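Local coordinates for AGR_L_2016p (Agrobacterium tumefaciens, PDB 2GVH), which probably hydrolyses acyl-CoA thioesters to free fatty acids and coenzyme A, as a thioesterase built from two hot-dog folds in one chain, at residues R176-G179 with G180-I183; T50-A53 with L54-R57; A190-A193 with A194-C198. All coordinates share one frame; numbering follows the deposited sequence.

Contact 1. Residues R176-G179 with G180-I183; sequences RMFG and GEAI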
loop_
_atom_site.group_PDB
_atom_site.type_symbol
_atom_site.label_atom_id
_atom_site.label_comp_id
_atom_site.label_asym_id
_atom_site.label_seq_id
_atom_site.Cartn_x
_atom_site.Cartn_y
_atom_site.Cartn_z
ATOM N N ARG B 176 -13.457 8.297 -6.777
ATOM C CA ARG B 176 -12.734 9.399 -7.392
ATOM C C ARG B 176 -11.365 9.445 -6.783
ATOM O O ARG B 176 -11.234 9.358 -5.547
ATOM C CB ARG B 176 -13.433 10.734 -7.111
ATOM C CG ARG B 176 -14.732 10.916 -7.833
ATOM C CD ARG B 176 -15.200 12.380 -7.797
ATOM N NE ARG B 176 -16.612 12.523 -8.154
ATOM C CZ ARG B 176 -17.594 12.692 -7.270
ATOM N NH1 ARG B 176 -17.321 12.759 -5.957
ATOM N NH2 ARG B 176 -18.850 12.815 -7.696
HETATM N N MSE B 177 -10.342 9.579 -7.620
HETATM C CA MSE B 177 -8.985 9.679 -7.104
HETATM C C MSE B 177 -8.872 10.960 -6.269
HETATM O O MSE B 177 -9.396 12.007 -6.690
HETATM C CB MSE B 177 -8.008 9.748 -8.254
HETATM C CG MSE B 177 -6.569 9.740 -7.856
HETATM SE SE MSE B 177 -5.456 9.768 -9.444
HETATM C CE MSE B 177 -3.830 8.990 -8.590
ATOM N N PHE B 178 -8.260 10.883 -5.089
ATOM C CA PHE B 178 -7.956 12.081 -4.330
ATOM C C PHE B 178 -7.017 12.905 -5.165
ATOM O O PHE B 178 -6.061 12.362 -5.743
ATOM C CB PHE B 178 -7.238 11.756 -3.009
ATOM C CG PHE B 178 -8.079 10.973 -2.059
ATOM C CD1 PHE B 178 -9.111 11.596 -1.346
ATOM C CD2 PHE B 178 -7.864 9.611 -1.869
ATOM C CE1 PHE B 178 -9.924 10.848 -0.479
ATOM C CE2 PHE B 178 -8.675 8.864 -1.006
ATOM C CZ PHE B 178 -9.702 9.483 -0.300
ATOM N N GLY B 179 -7.252 14.212 -5.198
ATOM C CA GLY B 179 -6.447 15.109 -6.026
ATOM C C GLY B 179 -5.045 15.123 -5.441
ATOM O O GLY B 179 -4.042 15.326 -6.170
ATOM N N GLY B 180 -4.939 14.926 -4.127
ATOM C CA GLY B 180 -3.624 14.884 -3.560
ATOM C C GLY B 180 -2.842 13.730 -4.143
ATOM O O GLY B 180 -1.606 13.749 -4.229
ATOM N N GLU B 181 -3.557 12.714 -4.583
ATOM C CA GLU B 181 -2.862 11.538 -5.023
ATOM C C GLU B 181 -2.492 11.715 -6.498
ATOM O O GLU B 181 -1.508 11.212 -6.961
ATOM C CB GLU B 181 -3.700 10.306 -4.708
ATOM C CG GLU B 181 -2.874 9.100 -4.529
ATOM C CD GLU B 181 -2.566 8.863 -3.103
ATOM O OE1 GLU B 181 -3.411 9.220 -2.274
ATOM O OE2 GLU B 181 -1.484 8.339 -2.796
ATOM N N ALA B 182 -3.272 12.507 -7.203
ATOM C CA ALA B 182 -2.929 12.921 -8.532
ATOM C C ALA B 182 -1.762 13.875 -8.509
ATOM O O ALA B 182 -0.917 13.877 -9.427
ATOM C CB ALA B 182 -4.110 13.559 -9.181
ATOM N N ILE B 183 -1.698 14.708 -7.462
ATOM C CA ILE B 183 -0.638 15.682 -7.372
ATOM C C ILE B 183 0.655 14.910 -7.183
ATOM O O ILE B 183 1.663 15.215 -7.824
ATOM C CB ILE B 183 -0.880 16.670 -6.229
ATOM C CG1 ILE B 183 -1.842 17.776 -6.659
ATOM C CG2 ILE B 183 0.433 17.375 -5.737
ATOM C CD1 ILE B 183 -2.457 18.480 -5.454
#

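Contact 2. Residues T50-A53 with L54-R57; sequences TGLA and LMDR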
loop_
_atom_site.group_PDB
_atom_site.type_symbol
_atom_site.label_atom_id
_atom_site.label_comp_id
_atom_site.label_asym_id
_atom_site.label_seq_id
_atom_site.Cartn_x
_atom_site.Cartn_y
_atom_site.Cartn_z
ATOM N N THR B 50 8.513 -7.812 -7.098
ATOM C CA THR B 50 7.786 -6.628 -7.417
ATOM C C THR B 50 8.167 -6.170 -8.800
ATOM O O THR B 50 7.276 -5.760 -9.600
ATOM C CB THR B 50 8.005 -5.532 -6.387
ATOM O OG1 THR B 50 7.591 -6.026 -5.107
ATOM C CG2 THR B 50 7.167 -4.320 -6.704
ATOM N N GLY B 51 9.462 -6.250 -9.102
ATOM C CA GLY B 51 9.935 -5.956 -10.453
ATOM C C GLY B 51 9.075 -6.727 -11.439
ATOM O O GLY B 51 8.608 -6.175 -12.461
ATOM N N LEU B 52 8.832 -7.993 -11.111
ATOM C CA LEU B 52 8.019 -8.834 -11.976
ATOM C C LEU B 52 6.620 -8.284 -12.111
ATOM O O LEU B 52 6.144 -8.089 -13.222
ATOM C CB LEU B 52 7.977 -10.267 -11.471
ATOM C CG LEU B 52 9.157 -11.041 -12.020
ATOM C CD1 LEU B 52 9.240 -12.413 -11.410
ATOM C CD2 LEU B 52 9.050 -11.128 -13.518
ATOM N N ALA B 53 5.969 -8.035 -10.982
ATOM C CA ALA B 53 4.619 -7.465 -10.970
ATOM C C ALA B 53 4.456 -6.214 -11.860
ATOM O O ALA B 53 3.477 -6.074 -12.575
ATOM C CB ALA B 53 4.203 -7.172 -9.509
ATOM N N LEU B 54 5.449 -5.328 -11.841
ATOM C CA LEU B 54 5.398 -4.083 -12.586
ATOM C C LEU B 54 5.540 -4.349 -14.040
ATOM O O LEU B 54 4.863 -3.702 -14.848
ATOM C CB LEU B 54 6.458 -3.081 -12.139
ATOM C CG LEU B 54 6.250 -2.394 -10.800
ATOM C CD1 LEU B 54 7.106 -1.151 -10.623
ATOM C CD2 LEU B 54 4.857 -1.997 -10.664
HETATM N N MSE B 55 6.387 -5.304 -14.393
HETATM C CA MSE B 55 6.454 -5.727 -15.785
HETATM C C MSE B 55 5.086 -6.221 -16.266
HETATM O O MSE B 55 4.654 -5.903 -17.367
HETATM C CB MSE B 55 7.498 -6.800 -15.966
HETATM C CG MSE B 55 8.914 -6.334 -15.672
HETATM SE SE MSE B 55 10.276 -7.773 -15.861
HETATM C CE MSE B 55 10.409 -7.734 -17.765
ATOM N N ASP B 56 4.381 -6.984 -15.437
ATOM C CA ASP B 56 3.092 -7.446 -15.862
ATOM C C ASP B 56 2.116 -6.283 -15.901
ATOM O O ASP B 56 1.329 -6.174 -16.842
ATOM C CB ASP B 56 2.637 -8.619 -15.009
ATOM C CG ASP B 56 1.161 -8.929 -15.154
ATOM O OD1 ASP B 56 0.797 -9.724 -16.043
ATOM O OD2 ASP B 56 0.371 -8.392 -14.330
ATOM N N ARG B 57 2.160 -5.403 -14.880
ATOM C CA ARG B 57 1.206 -4.254 -14.895
ATOM C C ARG B 57 1.283 -3.443 -16.211
ATOM O O ARG B 57 0.260 -3.149 -16.841
ATOM C CB ARG B 57 1.364 -3.358 -13.687
ATOM C CG ARG B 57 0.087 -2.555 -13.315
ATOM C CD ARG B 57 0.371 -1.467 -12.256
ATOM N NE ARG B 57 0.868 -2.085 -11.058
ATOM C CZ ARG B 57 1.703 -1.524 -10.194
ATOM N NH1 ARG B 57 2.167 -0.295 -10.368
ATOM N NH2 ARG B 57 2.085 -2.217 -9.135
#

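Contact 3. Residues A190-A193 with A194-C198; sequences AFVA and ASRYC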
loop_
_atom_site.group_PDB
_atom_site.type_symbol
_atom_site.label_atom_id
_atom_site.label_comp_id
_atom_site.label_asym_id
_atom_site.label_seq_id
_atom_site.Cartn_x
_atom_site.Cartn_y
_atom_site.Cartn_z
ATOM N N ALA B 190 7.790 14.915 -12.024
ATOM C CA ALA B 190 8.709 16.048 -11.944
ATOM C C ALA B 190 10.075 15.610 -11.392
ATOM O O ALA B 190 11.126 16.070 -11.829
ATOM C CB ALA B 190 8.139 17.108 -11.060
ATOM N N PHE B 191 10.063 14.710 -10.421
ATOM C CA PHE B 191 11.306 14.175 -9.914
ATOM C C PHE B 191 12.066 13.438 -11.004
ATOM O O PHE B 191 13.247 13.619 -11.159
ATOM C CB PHE B 191 11.029 13.239 -8.749
ATOM C CG PHE B 191 12.240 12.545 -8.276
ATOM C CD1 PHE B 191 12.762 11.464 -8.992
ATOM C CD2 PHE B 191 12.915 12.993 -7.164
ATOM C CE1 PHE B 191 13.921 10.830 -8.596
ATOM C CE2 PHE B 191 14.067 12.349 -6.751
ATOM C CZ PHE B 191 14.574 11.273 -7.467
ATOM N N VAL B 192 11.369 12.617 -11.785
ATOM C CA VAL B 192 11.994 11.860 -12.854
ATOM C C VAL B 192 12.670 12.799 -13.861
ATOM O O VAL B 192 13.881 12.755 -14.011
ATOM C CB VAL B 192 10.961 10.924 -13.547
ATOM C CG1 VAL B 192 11.459 10.413 -14.941
ATOM C CG2 VAL B 192 10.576 9.778 -12.624
ATOM N N ALA B 193 11.906 13.653 -14.532
ATOM C CA ALA B 193 12.458 14.641 -15.486
ATOM C C ALA B 193 13.596 15.513 -14.959
ATOM O O ALA B 193 14.633 15.618 -15.614
ATOM C CB ALA B 193 11.356 15.540 -16.033
ATOM N N ALA B 194 13.411 16.158 -13.806
ATOM C CA ALA B 194 14.527 16.889 -13.140
ATOM C C ALA B 194 15.784 16.063 -12.990
ATOM O O ALA B 194 16.863 16.472 -13.402
ATOM C CB ALA B 194 14.115 17.408 -11.723
ATOM N N SER B 195 15.628 14.886 -12.407
ATOM C CA SER B 195 16.781 14.071 -12.008
ATOM C C SER B 195 17.503 13.559 -13.211
ATOM O O SER B 195 18.721 13.572 -13.269
ATOM C CB SER B 195 16.341 12.907 -11.135
ATOM O OG SER B 195 17.434 12.060 -10.912
ATOM N N ARG B 196 16.737 13.110 -14.185
ATOM C CA ARG B 196 17.304 12.749 -15.500
ATOM C C ARG B 196 18.099 13.887 -16.090
ATOM O O ARG B 196 19.186 13.671 -16.577
ATOM C CB ARG B 196 16.221 12.268 -16.477
ATOM C CG ARG B 196 15.812 10.819 -16.213
ATOM C CD ARG B 196 14.754 10.353 -17.170
ATOM N NE ARG B 196 14.445 8.926 -17.061
ATOM C CZ ARG B 196 13.480 8.331 -17.759
ATOM N NH1 ARG B 196 12.726 9.032 -18.601
ATOM N NH2 ARG B 196 13.262 7.030 -17.635
ATOM N N TYR B 197 17.584 15.108 -15.991
ATOM C CA TYR B 197 18.263 16.275 -16.568
ATOM C C TYR B 197 19.604 16.544 -15.910
ATOM O O TYR B 197 20.586 16.747 -16.579
ATOM C CB TYR B 197 17.387 17.517 -16.439
ATOM C CG TYR B 197 17.937 18.706 -17.159
ATOM C CD1 TYR B 197 17.669 18.903 -18.512
ATOM C CD2 TYR B 197 18.755 19.626 -16.507
ATOM C CE1 TYR B 197 18.189 19.995 -19.196
ATOM C CE2 TYR B 197 19.285 20.724 -17.193
ATOM C CZ TYR B 197 18.989 20.897 -18.537
ATOM O OH TYR B 197 19.493 21.967 -19.241
ATOM N N CYS B 198 19.652 16.559 -14.589
ATOM C CA CYS B 198 20.883 16.964 -13.941
ATOM C C CYS B 198 21.837 15.793 -13.622
ATOM O O CYS B 198 22.990 16.013 -13.304
ATOM C CB CYS B 198 20.548 17.769 -12.696
ATOM S SG CYS B 198 19.796 16.827 -11.319
#

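Contact 1. Residues R176-G179 with G180-I183
F178 meets G180 at the point where the loop turns into helix 179-198: F178 is the N-cap residue, and its CB lies 4.1 Å from G180 N. The G180 amide has a weak hydrogen bond to the D56 carboxylate of a second subunit, so this first turn of the helix faces another chain. At E181 the backbone N donates to F178 O over 2.8 Å, approaching from above the carbonyl plane, 61° out of it. E181 CB rests 3.3 Å from F178 O. The same CB is also 4.1 Å from CE of M177, a selenomethionine whose extended chain carries its end to the start of the helix; that CE also sits 3.6 Å from E181 O. A182 comes next. Its N is the second donor to F178 O, this time in the carbonyl plane, and its methyl meets the M177 selenium, with SE and CB 4.0 Å apart. I183 N then binds G179 O over 2.7 Å, the regular i to i+4 bond of the new helix, and the I183 side chain packs on L52 of the second subunit. The carbonyl of the N-cap residue thus opens the helix bonding by accepting from E181 N and A182 N by two different approaches, while the apolar M177 tail covers E181 and A182 beside it. For the G180 amide, at the helix start, no earlier turn supplies an acceptor, and its weak bond to D56 OD2 of the second subunit is consistent with an interface that uses the helix N-terminus.

Contact 2. Residues T50-A53 with L54-R57
M55, a selenomethionine, lays its CG 3.2 Å from G51 O, one helical turn back. This follows from its first torsion, which turns CG away from the residue's own carbonyl and back toward the preceding turn (chi1 -64°). The chain runs straight through chi2 and bends only at chi3, leaving SE 4.3 Å from L52 CD2, an apolar contact at the edge of van der Waals range. F93 and F129, on two strands of the first sheet, also touch M55. L54 takes a similar first torsion, and its CG settles 3.7 Å from T50 O; the rest of the leucine packs on L31 and F93. D56 and R57 are turned the other way, with CG anti to the backbone N. For both, CB stays 3.6 Å from A53 O while the polar end departs from the turn. D56 OD1 bonds T73 OG1. R57 bends at chi3 (-60°) and reaches E164 in a salt bridge through NH1. A53, by contrast, packs on G180 of a third subunit. Underneath, the four i to i+4 backbone bonds are intact, from 2.7 Å for R57 N to A53 O up to 3.1 Å for M55 N to G51 O. The main chain of this turn is thus bonded within the helix. Separately, the torsions of D56 and R57 send their charged ends outward, where T73 and E164 tie the helix to strands 71-80 and 160-165.

Contact 3. Residues A190-A193 with A194-C198
V192 and R196 are brought alongside each other by complementary torsions: V192 CG1 stands anti to its backbone N (chi1 163°), whereas R196 CG is anti to its carbonyl carbon (chi1 -79°), and the arginine then runs extended to NE. The two side chains point the same way. V192 CG1 lies 3.8 Å above the plane of the R196 guanidinium, offset toward the rim and covering one face, with CG1 4.0 Å from both CD and NE. Beyond this methyl, R196 NH2 forms a salt bridge to E92. One residue earlier a second pair repeats the i to i+4 spacing. F191 swings CG anti to its backbone N (chi1 174°), which places the ring so that S195 CB sits over one face, 4.1 Å from CE1. The S195 hydroxyl bonds K200 O, just past the helix end. A194 presents its small methyl to M236, I238 and M262, its CB only 3.3 Å from A190 O. Backbone bonds support both pairs: R196 N to V192 O at 2.9 Å and S195 N to F191 O at 3.0 Å, followed by Y197 N to A193 O at 3.0 Å. Small residues and F191 toward strands 202-211, 235-246 and 252-264, with R196 tied by E92 to strand 89-100 of the other half, mark this as the last turns of the long central helix that the antiparallel sheet of a hot-dog fold wraps around.

Overall arrangement
Along the chain the order is contact 2, contact 1, contact 3. Contact 2 lies on helix 49-67, which belongs with the first five-stranded antiparallel sheet, while contacts 1 and 3 sit at the start and the finish of helix 179-198, the equivalent helix of the second sheet. Both sheets have the strand order 1-3-4-5-2, so the chain carries two hot-dog units. Centres are 22 to 23 Å apart for every pair; nearest atoms come within about 7 Å for contacts 1 and 3 and about 11 Å for contacts 1 and 2. Within one chain none touch, yet residues 50-57 of one subunit meet residues 179-183 of another, pairing the two helices across the assembly.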